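Local coordinates for CG4930 (Drosophila melanogaster, PDB 3ISM), which binds and inhibits the nuclease EndoG, consistent with a ribonuclease-inhibitor activity, at residues I27-Q37 with K87-D98; A249-L260 with K272-Y280. The protein carries 1 engineered substitution. One frame throughout, in Å; residues are numbered along the deposited sequence. Where two conformers were deposited one is given.

Interaction 1. Residues I27-Q37 with K87-D98; sequences IGLVDPVKDYQ and KASQLLEEYRGD
Y36 and L91 meet because both send their CG anti to the backbone N (chi1 170° for the tyrosine), which carries the phenol over helix 87-98 and lifts a leucine methyl beneath its root. L91 CD1 lies 3.5 Å from Y36 CB, while L91 CD2 turns to P32 CB. Farther out, the ring settles as a knob into the hole formed by L91, E94, Y95 and D98; E94 CG approaches Y36 CE2 to 3.5 Å, and the hydroxyl lies at the edge of the Y95 ring. There Y36 OH donates a hydrogen bond to D98 OD2 (2.7 Å), which accepts through its anti lone pair, the carboxylate plane being turned only 30° from the ring. A phenylalanine here would probably keep much of the knob but leave D98 OD2 without this donor. Segments 32-37 and 87-98 run nearly parallel, 23° between their axes, and where they come near, V33 CG2 rests 3.6 Å from Q90 CB. At the other end the extended K87 chain passes P32 and its NZ donates to L29 O (2.8 Å), fastening the loop that leads to D31, the N-cap of helix 32-37. G28 N of that loop donates to D35 OD2 of the helix. The outer side of the contact faces the enzyme: D98 OD1 and E94 OE2 form salt bridges with R93 and R94 of the CG8862 chain. D98 thus uses one oxygen inside the inhibitor and the other at the interface, so the tyrosine bond probably helps orient a carboxylate that grips the nuclease.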
loop_
_atom_site.group_PDB
_atom_site.type_symbol
_atom_site.label_atom_id
_atom_site.label_comp_id
_atom_site.label_asym_id
_atom_site.label_seq_id
_atom_site.Cartn_x
_atom_site.Cartn_y
_atom_site.Cartn_z
ATOM N N ILE C 27 -41.425 6.957 -14.944
ATOM C CA ILE C 27 -41.683 5.833 -14.068
ATOM C C ILE C 27 -43.164 5.471 -14.180
ATOM O O ILE C 27 -44.026 6.211 -13.711
ATOM C CB ILE C 27 -41.276 6.128 -12.600
ATOM C CG1 ILE C 27 -39.765 6.399 -12.511
ATOM C CG2 ILE C 27 -41.679 4.964 -11.689
ATOM C CD1 ILE C 27 -39.268 6.845 -11.128
ATOM N N GLY C 28 -43.451 4.352 -14.839
ATOM C CA GLY C 28 -44.835 3.900 -15.016
ATOM C C GLY C 28 -45.399 3.270 -13.752
ATOM O O GLY C 28 -44.650 2.849 -12.861
ATOM N N LEU C 29 -46.725 3.191 -13.682
ATOM C CA LEU C 29 -47.407 2.595 -12.537
ATOM C C LEU C 29 -47.511 1.069 -12.635
ATOM O O LEU C 29 -48.045 0.427 -11.721
ATOM C CB LEU C 29 -48.814 3.192 -12.378
ATOM C CG LEU C 29 -48.965 4.719 -12.378
ATOM C CD1 LEU C 29 -50.429 5.110 -12.574
ATOM C CD2 LEU C 29 -48.414 5.345 -11.112
ATOM N N VAL C 30 -47.026 0.498 -13.739
ATOM C CA VAL C 30 -47.111 -0.950 -13.977
ATOM C C VAL C 30 -46.047 -1.704 -13.161
ATOM O O VAL C 30 -46.387 -2.567 -12.354
ATOM C CB VAL C 30 -47.045 -1.302 -15.503
ATOM C CG1 VAL C 30 -46.979 -2.805 -15.720
ATOM C CG2 VAL C 30 -48.248 -0.719 -16.253
ATOM N N ASP C 31 -44.771 -1.367 -13.372
ATOM C CA ASP C 31 -43.674 -1.866 -12.527
ATOM C C ASP C 31 -42.754 -0.715 -12.117
ATOM O O ASP C 31 -41.649 -0.584 -12.649
ATOM C CB ASP C 31 -42.880 -2.970 -13.239
ATOM C CG ASP C 31 -42.013 -3.803 -12.281
ATOM O OD1 ASP C 31 -41.795 -3.404 -11.109
ATOM O OD2 ASP C 31 -41.529 -4.868 -12.715
ATOM N N PRO C 32 -43.200 0.107 -11.147
ATOM C CA PRO C 32 -42.528 1.355 -10.767
ATOM C C PRO C 32 -41.100 1.163 -10.315
ATOM O O PRO C 32 -40.216 1.914 -10.742
ATOM C CB PRO C 32 -43.364 1.873 -9.588
ATOM C CG PRO C 32 -44.678 1.193 -9.717
ATOM C CD PRO C 32 -44.401 -0.141 -10.329
ATOM N N VAL C 33 -40.882 0.177 -9.450
ATOM C CA VAL C 33 -39.567 -0.084 -8.885
ATOM C C VAL C 33 -38.581 -0.423 -10.001
ATOM O O VAL C 33 -37.466 0.090 -10.003
ATOM C CB VAL C 33 -39.603 -1.226 -7.844
ATOM C CG1 VAL C 33 -38.219 -1.436 -7.205
ATOM C CG2 VAL C 33 -40.642 -0.941 -6.771
ATOM N N LYS C 34 -38.998 -1.265 -10.949
ATOM C CA LYS C 34 -38.138 -1.630 -12.094
ATOM C C LYS C 34 -37.773 -0.434 -12.988
ATOM O O LYS C 34 -36.605 -0.239 -13.321
ATOM C CB LYS C 34 -38.762 -2.772 -12.908
ATOM C CG LYS C 34 -38.244 -2.913 -14.343
ATOM C CD LYS C 34 -39.061 -3.941 -15.134
ATOM C CE LYS C 34 -38.791 -3.824 -16.630
ATOM N NZ LYS C 34 -39.227 -5.045 -17.373
ATOM N N ASP C 35 -38.770 0.371 -13.364
ATOM C CA ASP C 35 -38.521 1.624 -14.100
ATOM C C ASP C 35 -37.543 2.533 -13.347
ATOM O O ASP C 35 -36.638 3.115 -13.949
ATOM C CB ASP C 35 -39.828 2.386 -14.351
ATOM C CG ASP C 35 -40.760 1.669 -15.318
ATOM O OD1 ASP C 35 -40.323 0.712 -16.002
ATOM O OD2 ASP C 35 -41.934 2.077 -15.400
ATOM N N TYR C 36 -37.729 2.626 -12.030
ATOM C CA TYR C 36 -36.884 3.438 -11.165
ATOM C C TYR C 36 -35.440 2.919 -11.153
ATOM O O TYR C 36 -34.508 3.687 -11.355
ATOM C CB TYR C 36 -37.436 3.515 -9.722
ATOM C CG TYR C 36 -36.439 4.145 -8.762
ATOM C CD1 TYR C 36 -36.304 5.522 -8.685
ATOM C CD2 TYR C 36 -35.604 3.353 -7.964
ATOM C CE1 TYR C 36 -35.372 6.110 -7.820
ATOM C CE2 TYR C 36 -34.674 3.929 -7.103
ATOM C CZ TYR C 36 -34.565 5.311 -7.040
ATOM O OH TYR C 36 -33.638 5.895 -6.212
ATOM N N GLN C 37 -35.284 1.615 -10.942
ATOM C CA GLN C 37 -33.983 0.954 -10.925
ATOM C C GLN C 37 -33.227 1.082 -12.253
ATOM O O GLN C 37 -31.997 1.136 -12.255
ATOM C CB GLN C 37 -34.128 -0.526 -10.528
ATOM C CG GLN C 37 -34.402 -0.751 -9.027
ATOM C CD GLN C 37 -34.632 -2.218 -8.647
ATOM O OE1 GLN C 37 -35.301 -2.961 -9.360
ATOM N NE2 GLN C 37 -34.084 -2.629 -7.504
ATOM N N LYS C 87 -47.009 -1.181 -4.163
ATOM C CA LYS C 87 -46.114 -0.549 -5.137
ATOM C C LYS C 87 -45.395 0.682 -4.546
ATOM O O LYS C 87 -44.185 0.850 -4.716
ATOM C CB LYS C 87 -46.897 -0.167 -6.405
ATOM C CG LYS C 87 -47.188 -1.344 -7.310
ATOM C CD LYS C 87 -48.048 -0.944 -8.495
ATOM C CE LYS C 87 -48.259 -2.123 -9.437
ATOM N NZ LYS C 87 -49.279 -1.805 -10.462
ATOM N N ALA C 88 -46.140 1.520 -3.832
ATOM C CA ALA C 88 -45.575 2.713 -3.207
ATOM C C ALA C 88 -44.544 2.378 -2.141
ATOM O O ALA C 88 -43.485 2.992 -2.080
ATOM C CB ALA C 88 -46.669 3.569 -2.627
ATOM N N SER C 89 -44.853 1.380 -1.324
ATOM C CA SER C 89 -43.964 0.896 -0.267
ATOM C C SER C 89 -42.607 0.422 -0.834
ATOM O O SER C 89 -41.538 0.859 -0.388
ATOM C CB SER C 89 -44.684 -0.230 0.489
ATOM O OG SER C 89 -43.856 -0.829 1.467
ATOM N N GLN C 90 -42.668 -0.447 -1.842
ATOM C CA GLN C 90 -41.466 -0.960 -2.494
ATOM C C GLN C 90 -40.630 0.122 -3.175
ATOM O O GLN C 90 -39.414 0.130 -3.042
ATOM C CB GLN C 90 -41.832 -2.040 -3.508
ATOM C CG GLN C 90 -42.385 -3.314 -2.893
ATOM C CD GLN C 90 -42.610 -4.406 -3.919
ATOM O OE1 GLN C 90 -41.895 -4.487 -4.921
ATOM N NE2 GLN C 90 -43.597 -5.272 -3.667
ATOM N N LEU C 91 -41.277 1.019 -3.914
ATOM C CA LEU C 91 -40.578 2.156 -4.540
ATOM C C LEU C 91 -39.990 3.091 -3.475
ATOM O O LEU C 91 -38.836 3.514 -3.597
ATOM C CB LEU C 91 -41.487 2.933 -5.517
ATOM C CG LEU C 91 -40.869 4.154 -6.250
ATOM C CD1 LEU C 91 -39.616 3.777 -6.999
ATOM C CD2 LEU C 91 -41.866 4.798 -7.206
ATOM N N LEU C 92 -40.755 3.379 -2.425
ATOM C CA LEU C 92 -40.271 4.257 -1.360
ATOM C C LEU C 92 -39.002 3.706 -0.710
ATOM O O LEU C 92 -38.034 4.438 -0.512
ATOM C CB LEU C 92 -41.351 4.498 -0.302
ATOM C CG LEU C 92 -41.073 5.497 0.829
ATOM C CD1 LEU C 92 -40.749 6.849 0.255
ATOM C CD2 LEU C 92 -42.294 5.593 1.738
ATOM N N GLU C 93 -39.023 2.418 -0.387
ATOM C CA GLU C 93 -37.874 1.739 0.189
ATOM C C GLU C 93 -36.626 1.793 -0.710
ATOM O O GLU C 93 -35.550 2.162 -0.258
ATOM C CB GLU C 93 -38.241 0.285 0.480
ATOM C CG GLU C 93 -37.238 -0.414 1.337
ATOM C CD GLU C 93 -37.882 -1.422 2.287
ATOM O OE1 GLU C 93 -38.997 -1.946 1.990
ATOM O OE2 GLU C 93 -37.257 -1.676 3.337
ATOM N N GLU C 94 -36.779 1.414 -1.976
ATOM C CA GLU C 94 -35.681 1.501 -2.945
ATOM C C GLU C 94 -35.188 2.936 -3.109
ATOM O O GLU C 94 -33.976 3.198 -3.059
ATOM C CB GLU C 94 -36.118 0.946 -4.302
ATOM C CG GLU C 94 -35.011 0.866 -5.352
ATOM C CD GLU C 94 -34.009 -0.245 -5.095
ATOM O OE1 GLU C 94 -34.374 -1.261 -4.472
ATOM O OE2 GLU C 94 -32.852 -0.107 -5.536
ATOM N N TYR C 95 -36.122 3.866 -3.286
ATOM C CA TYR C 95 -35.742 5.270 -3.454
ATOM C C TYR C 95 -34.977 5.814 -2.227
ATOM O O TYR C 95 -33.896 6.411 -2.388
ATOM C CB TYR C 95 -36.922 6.148 -3.868
ATOM C CG TYR C 95 -36.713 7.618 -3.595
ATOM C CD1 TYR C 95 -35.568 8.275 -4.036
ATOM C CD2 TYR C 95 -37.657 8.354 -2.888
ATOM C CE1 TYR C 95 -35.367 9.617 -3.757
ATOM C CE2 TYR C 95 -37.463 9.697 -2.628
ATOM C CZ TYR C 95 -36.320 10.317 -3.066
ATOM O OH TYR C 95 -36.114 11.648 -2.827
ATOM N N ARG C 96 -35.512 5.585 -1.024
ATOM C CA ARG C 96 -34.839 5.993 0.219
ATOM C C ARG C 96 -33.395 5.453 0.350
ATOM O O ARG C 96 -32.495 6.157 0.816
ATOM C CB ARG C 96 -35.647 5.531 1.437
ATOM C CG ARG C 96 -35.075 6.017 2.768
ATOM C CD ARG C 96 -35.937 5.583 3.939
ATOM N NE ARG C 96 -35.580 6.303 5.163
ATOM C CZ ARG C 96 -34.549 5.980 5.942
ATOM N NH1 ARG C 96 -33.777 4.938 5.640
ATOM N NH2 ARG C 96 -34.302 6.679 7.034
ATOM N N GLY C 97 -33.202 4.199 -0.051
ATOM C CA GLY C 97 -31.893 3.556 0.004
ATOM C C GLY C 97 -30.874 4.301 -0.830
ATOM O O GLY C 97 -29.719 4.428 -0.442
ATOM N N ASP C 98 -31.307 4.797 -1.983
ATOM C CA ASP C 98 -30.450 5.633 -2.823
ATOM C C ASP C 98 -30.278 7.034 -2.260
ATOM O O ASP C 98 -29.170 7.583 -2.281
ATOM C CB ASP C 98 -31.004 5.702 -4.248
ATOM C CG ASP C 98 -30.839 4.396 -4.983
ATOM O OD1 ASP C 98 -29.855 3.691 -4.705
ATOM O OD2 ASP C 98 -31.686 4.055 -5.821
#

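Interaction 2. Residues A249-L260 with K272-Y280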
loop_
_atom_site.group_PDB
_atom_site.type_symbol
_atom_site.label_atom_id
_atom_site.label_comp_id
_atom_site.label_asym_id
_atom_site.label_seq_id
_atom_site.Cartn_x
_atom_site.Cartn_y
_atom_site.Cartn_z
ATOM N N ALA C 249 32.824 -18.466 11.108
ATOM C CA ALA C 249 33.282 -19.004 9.830
ATOM C C ALA C 249 34.712 -19.537 9.937
ATOM O O ALA C 249 34.978 -20.687 9.584
ATOM C CB ALA C 249 33.187 -17.947 8.732
ATOM N N ALA C 250 35.623 -18.696 10.428
ATOM C CA ALA C 250 37.013 -19.096 10.661
ATOM C C ALA C 250 37.118 -20.295 11.610
ATOM O O ALA C 250 37.972 -21.172 11.421
ATOM C CB ALA C 250 37.832 -17.917 11.191
ATOM N N ALA C 251 36.238 -20.326 12.614
ATOM C CA ALA C 251 36.207 -21.401 13.603
ATOM C C ALA C 251 35.679 -22.706 13.025
ATOM O O ALA C 251 36.001 -23.783 13.524
ATOM C CB ALA C 251 35.389 -20.995 14.820
ATOM N N ALA C 252 34.859 -22.612 11.984
ATOM C CA ALA C 252 34.388 -23.804 11.303
ATOM C C ALA C 252 35.507 -24.350 10.415
ATOM O O ALA C 252 35.766 -25.554 10.401
ATOM C CB ALA C 252 33.146 -23.495 10.491
ATOM N N ARG C 253 36.190 -23.446 9.710
ATOM C CA ARG C 253 37.261 -23.811 8.778
ATOM C C ARG C 253 38.458 -24.462 9.468
ATOM O O ARG C 253 39.109 -25.343 8.889
ATOM C CB ARG C 253 37.742 -22.587 7.994
ATOM C CG ARG C 253 36.693 -21.961 7.100
ATOM C CD ARG C 253 37.318 -21.025 6.085
ATOM N NE ARG C 253 37.982 -19.875 6.692
ATOM C CZ ARG C 253 37.422 -18.679 6.850
ATOM N NH1 ARG C 253 36.174 -18.462 6.452
ATOM N NH2 ARG C 253 38.112 -17.696 7.410
ATOM N N GLU C 254 38.745 -24.024 10.699
ATOM C CA GLU C 254 39.939 -24.479 11.422
ATOM C C GLU C 254 39.806 -25.866 12.073
ATOM O O GLU C 254 40.788 -26.611 12.156
ATOM C CB GLU C 254 40.402 -23.432 12.443
ATOM C CG GLU C 254 41.183 -22.258 11.831
ATOM C CD GLU C 254 42.676 -22.551 11.608
ATOM O OE1 GLU C 254 43.102 -23.726 11.698
ATOM O OE2 GLU C 254 43.432 -21.588 11.342
ATOM N N ILE C 255 38.602 -26.209 12.533
ATOM C CA ILE C 255 38.363 -27.550 13.082
ATOM C C ILE C 255 38.281 -28.608 11.963
ATOM O O ILE C 255 38.762 -29.735 12.139
ATOM C CB ILE C 255 37.127 -27.593 14.043
ATOM C CG1 ILE C 255 36.878 -29.013 14.570
ATOM C CG2 ILE C 255 35.891 -27.041 13.372
ATOM C CD1 ILE C 255 35.670 -29.146 15.492
ATOM N N ILE C 256 37.687 -28.233 10.821
ATOM C CA ILE C 256 37.631 -29.088 9.629
ATOM C C ILE C 256 39.052 -29.493 9.206
ATOM O O ILE C 256 39.321 -30.666 8.940
ATOM C CB ILE C 256 36.889 -28.384 8.449
ATOM C CG1 ILE C 256 35.395 -28.229 8.760
ATOM C CG2 ILE C 256 37.068 -29.157 7.136
ATOM C CD1 ILE C 256 34.627 -27.339 7.775
ATOM N N TRP C 257 39.951 -28.509 9.181
ATOM C CA TRP C 257 41.360 -28.722 8.872
ATOM C C TRP C 257 42.063 -29.598 9.921
ATOM O O TRP C 257 43.006 -30.313 9.594
ATOM C CB TRP C 257 42.086 -27.380 8.716
ATOM C CG TRP C 257 43.299 -27.442 7.825
ATOM C CD1 TRP C 257 44.552 -27.868 8.169
ATOM C CD2 TRP C 257 43.374 -27.056 6.444
ATOM N NE1 TRP C 257 45.399 -27.777 7.091
ATOM C CE2 TRP C 257 44.704 -27.281 6.019
ATOM C CE3 TRP C 257 42.448 -26.546 5.524
ATOM C CZ2 TRP C 257 45.131 -27.011 4.716
ATOM C CZ3 TRP C 257 42.873 -26.276 4.229
ATOM C CH2 TRP C 257 44.204 -26.511 3.837
ATOM N N LYS C 258 41.605 -29.539 11.172
ATOM C CA LYS C 258 42.118 -30.421 12.226
ATOM C C LYS C 258 41.605 -31.850 12.050
ATOM O O LYS C 258 42.396 -32.795 12.003
ATOM C CB LYS C 258 41.753 -29.899 13.624
ATOM C CG LYS C 258 42.918 -29.320 14.423
ATOM C CD LYS C 258 43.036 -27.812 14.281
ATOM C CE LYS C 258 44.155 -27.267 15.164
ATOM N NZ LYS C 258 44.085 -25.787 15.287
ATOM N N LEU C 259 40.281 -31.988 11.939
ATOM C CA LEU C 259 39.609 -33.283 11.770
ATOM C C LEU C 259 40.207 -34.132 10.648
ATOM O O LEU C 259 40.314 -35.357 10.765
ATOM C CB LEU C 259 38.115 -33.066 11.493
ATOM C CG LEU C 259 37.191 -32.733 12.670
ATOM C CD1 LEU C 259 36.001 -31.880 12.205
ATOM C CD2 LEU C 259 36.717 -34.000 13.376
ATOM N N LEU C 260 40.600 -33.459 9.571
ATOM C CA LEU C 260 41.091 -34.110 8.370
ATOM C C LEU C 260 42.616 -34.249 8.313
ATOM O O LEU C 260 43.129 -35.174 7.683
ATOM C CB LEU C 260 40.603 -33.341 7.136
ATOM C CG LEU C 260 39.113 -33.331 6.788
ATOM C CD1 LEU C 260 38.891 -32.387 5.632
ATOM C CD2 LEU C 260 38.591 -34.722 6.449
ATOM N N LYS C 272 32.307 -36.198 10.391
ATOM C CA LYS C 272 32.166 -34.972 11.186
ATOM C C LYS C 272 32.651 -33.730 10.447
ATOM O O LYS C 272 32.167 -32.622 10.698
ATOM C CB LYS C 272 32.914 -35.098 12.518
ATOM C CG LYS C 272 32.252 -36.027 13.528
ATOM C CD LYS C 272 33.104 -36.189 14.778
ATOM C CE LYS C 272 32.504 -37.217 15.724
ATOM N NZ LYS C 272 33.428 -37.564 16.840
ATOM N N ALA C 273 33.615 -33.916 9.546
ATOM C CA ALA C 273 34.129 -32.818 8.731
ATOM C C ALA C 273 33.127 -32.460 7.640
ATOM O O ALA C 273 32.839 -31.281 7.415
ATOM C CB ALA C 273 35.481 -33.182 8.126
ATOM N N ALA C 274 32.592 -33.489 6.983
ATOM C CA ALA C 274 31.562 -33.329 5.956
ATOM C C ALA C 274 30.255 -32.763 6.528
ATOM O O ALA C 274 29.540 -32.021 5.847
ATOM C CB ALA C 274 31.302 -34.653 5.274
ATOM N N GLU C 275 29.966 -33.135 7.776
ATOM C CA GLU C 275 28.795 -32.680 8.521
ATOM C C GLU C 275 28.827 -31.159 8.646
ATOM O O GLU C 275 27.874 -30.474 8.257
ATOM C CB GLU C 275 28.820 -33.300 9.920
ATOM C CG GLU C 275 27.537 -33.969 10.371
ATOM C CD GLU C 275 27.750 -34.847 11.594
ATOM O OE1 GLU C 275 28.785 -35.545 11.650
ATOM O OE2 GLU C 275 26.887 -34.842 12.497
ATOM N N LEU C 276 29.939 -30.646 9.175
ATOM C CA LEU C 276 30.120 -29.211 9.396
ATOM C C LEU C 276 30.246 -28.420 8.090
ATOM O O LEU C 276 29.653 -27.348 7.952
ATOM C CB LEU C 276 31.331 -28.953 10.306
ATOM C CG LEU C 276 31.741 -27.499 10.573
ATOM C CD1 LEU C 276 30.582 -26.678 11.113
ATOM C CD2 LEU C 276 32.906 -27.433 11.527
ATOM N N LEU C 277 31.002 -28.965 7.139
ATOM C CA LEU C 277 31.276 -28.295 5.870
ATOM C C LEU C 277 30.017 -28.021 5.057
ATOM O O LEU C 277 29.953 -27.026 4.334
ATOM C CB LEU C 277 32.272 -29.110 5.038
ATOM C CG LEU C 277 32.907 -28.489 3.784
ATOM C CD1 LEU C 277 33.553 -27.128 4.062
ATOM C CD2 LEU C 277 33.919 -29.458 3.170
ATOM N N GLN C 278 29.022 -28.898 5.181
ATOM C CA GLN C 278 27.747 -28.710 4.492
ATOM C C GLN C 278 26.934 -27.566 5.109
ATOM O O GLN C 278 26.327 -26.768 4.385
ATOM C CB GLN C 278 26.934 -30.008 4.462
ATOM C CG GLN C 278 25.761 -29.975 3.477
ATOM C CD GLN C 278 25.027 -31.298 3.365
ATOM O OE1 GLN C 278 25.010 -32.100 4.301
ATOM N NE2 GLN C 278 24.402 -31.528 2.213
ATOM N N GLU C 279 26.941 -27.483 6.440
ATOM C CA GLU C 279 26.209 -26.416 7.102
ATOM C C GLU C 279 26.942 -25.075 7.070
ATOM O O GLU C 279 26.307 -24.026 6.906
ATOM C CB GLU C 279 25.765 -26.819 8.511
ATOM C CG GLU C 279 24.707 -27.938 8.530
ATOM C CD GLU C 279 23.765 -27.919 7.327
ATOM O OE1 GLU C 279 23.148 -26.863 7.047
ATOM O OE2 GLU C 279 23.636 -28.972 6.667
ATOM N N TYR C 280 28.268 -25.102 7.182
ATOM C CA TYR C 280 29.050 -23.887 7.014
ATOM C C TYR C 280 28.868 -23.332 5.593
ATOM O O TYR C 280 28.684 -22.126 5.426
ATOM C CB TYR C 280 30.522 -24.106 7.368
ATOM C CG TYR C 280 31.440 -23.013 6.875
ATOM C CD1 TYR C 280 31.212 -21.671 7.196
ATOM C CD2 TYR C 280 32.541 -23.318 6.091
ATOM C CE1 TYR C 280 32.048 -20.673 6.721
ATOM C CE2 TYR C 280 33.389 -22.328 5.629
ATOM C CZ TYR C 280 33.139 -21.013 5.943
ATOM O OH TYR C 280 33.989 -20.042 5.471
#
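Y280 closes one end of an antiparallel pair of helices, 249-260 and 272-280, joined as a helical hairpin within an all-helical domain; their axes cross at -159° and come within 9.4 Å. Along the hairpin the packing is aliphatic. L276 CD2 is pressed against I255 CG2 (3.5 Å) and I256 CG1, while I256 CD1 crosses to L277 CD1. With only a methyl at A273 the helices can come close, its CA 5.2 Å from that of I256, and the methyl is met by L260 CD2. The ring of Y280 is met by that of Y292, from helix 290-305, and Y222 touches it from helix 220-229. From its root outward, Y280 CB lies 4.1 Å from A252 CB, and the same methyl sits over a face of the ring near CG. On one side CE1 reaches A249 CB at 3.6 Å; on the other, CE2 meets R253 CG. At the tip of the tyrosine, R253, bent at chi3 (-64°) to fold its guanidinium back toward the phenol, donates from NH1 to Y280 OH over 2.9 Å, with the oxygen just 6° out of the guanidinium plane.

The two interactions come in series along the chain, 27-37 with 87-98 first, and they lie on opposite sides of its centre, with their own centres 82 Å apart and their nearest atoms about 62 Å apart. They share no helix: interaction 1 joins helices 32-43 and 81-102, interaction 2 helices 238-261 and 267-287. Each belongs to a separate helical body, so neither can brace the other directly. The surroundings differ too. In 27-37 with 87-98 the packing adjoins the CG8862 chain, whereas 249-260 with 272-280 meets only its own chain among the proteins of the assembly and is largely buried within the helices of that chain.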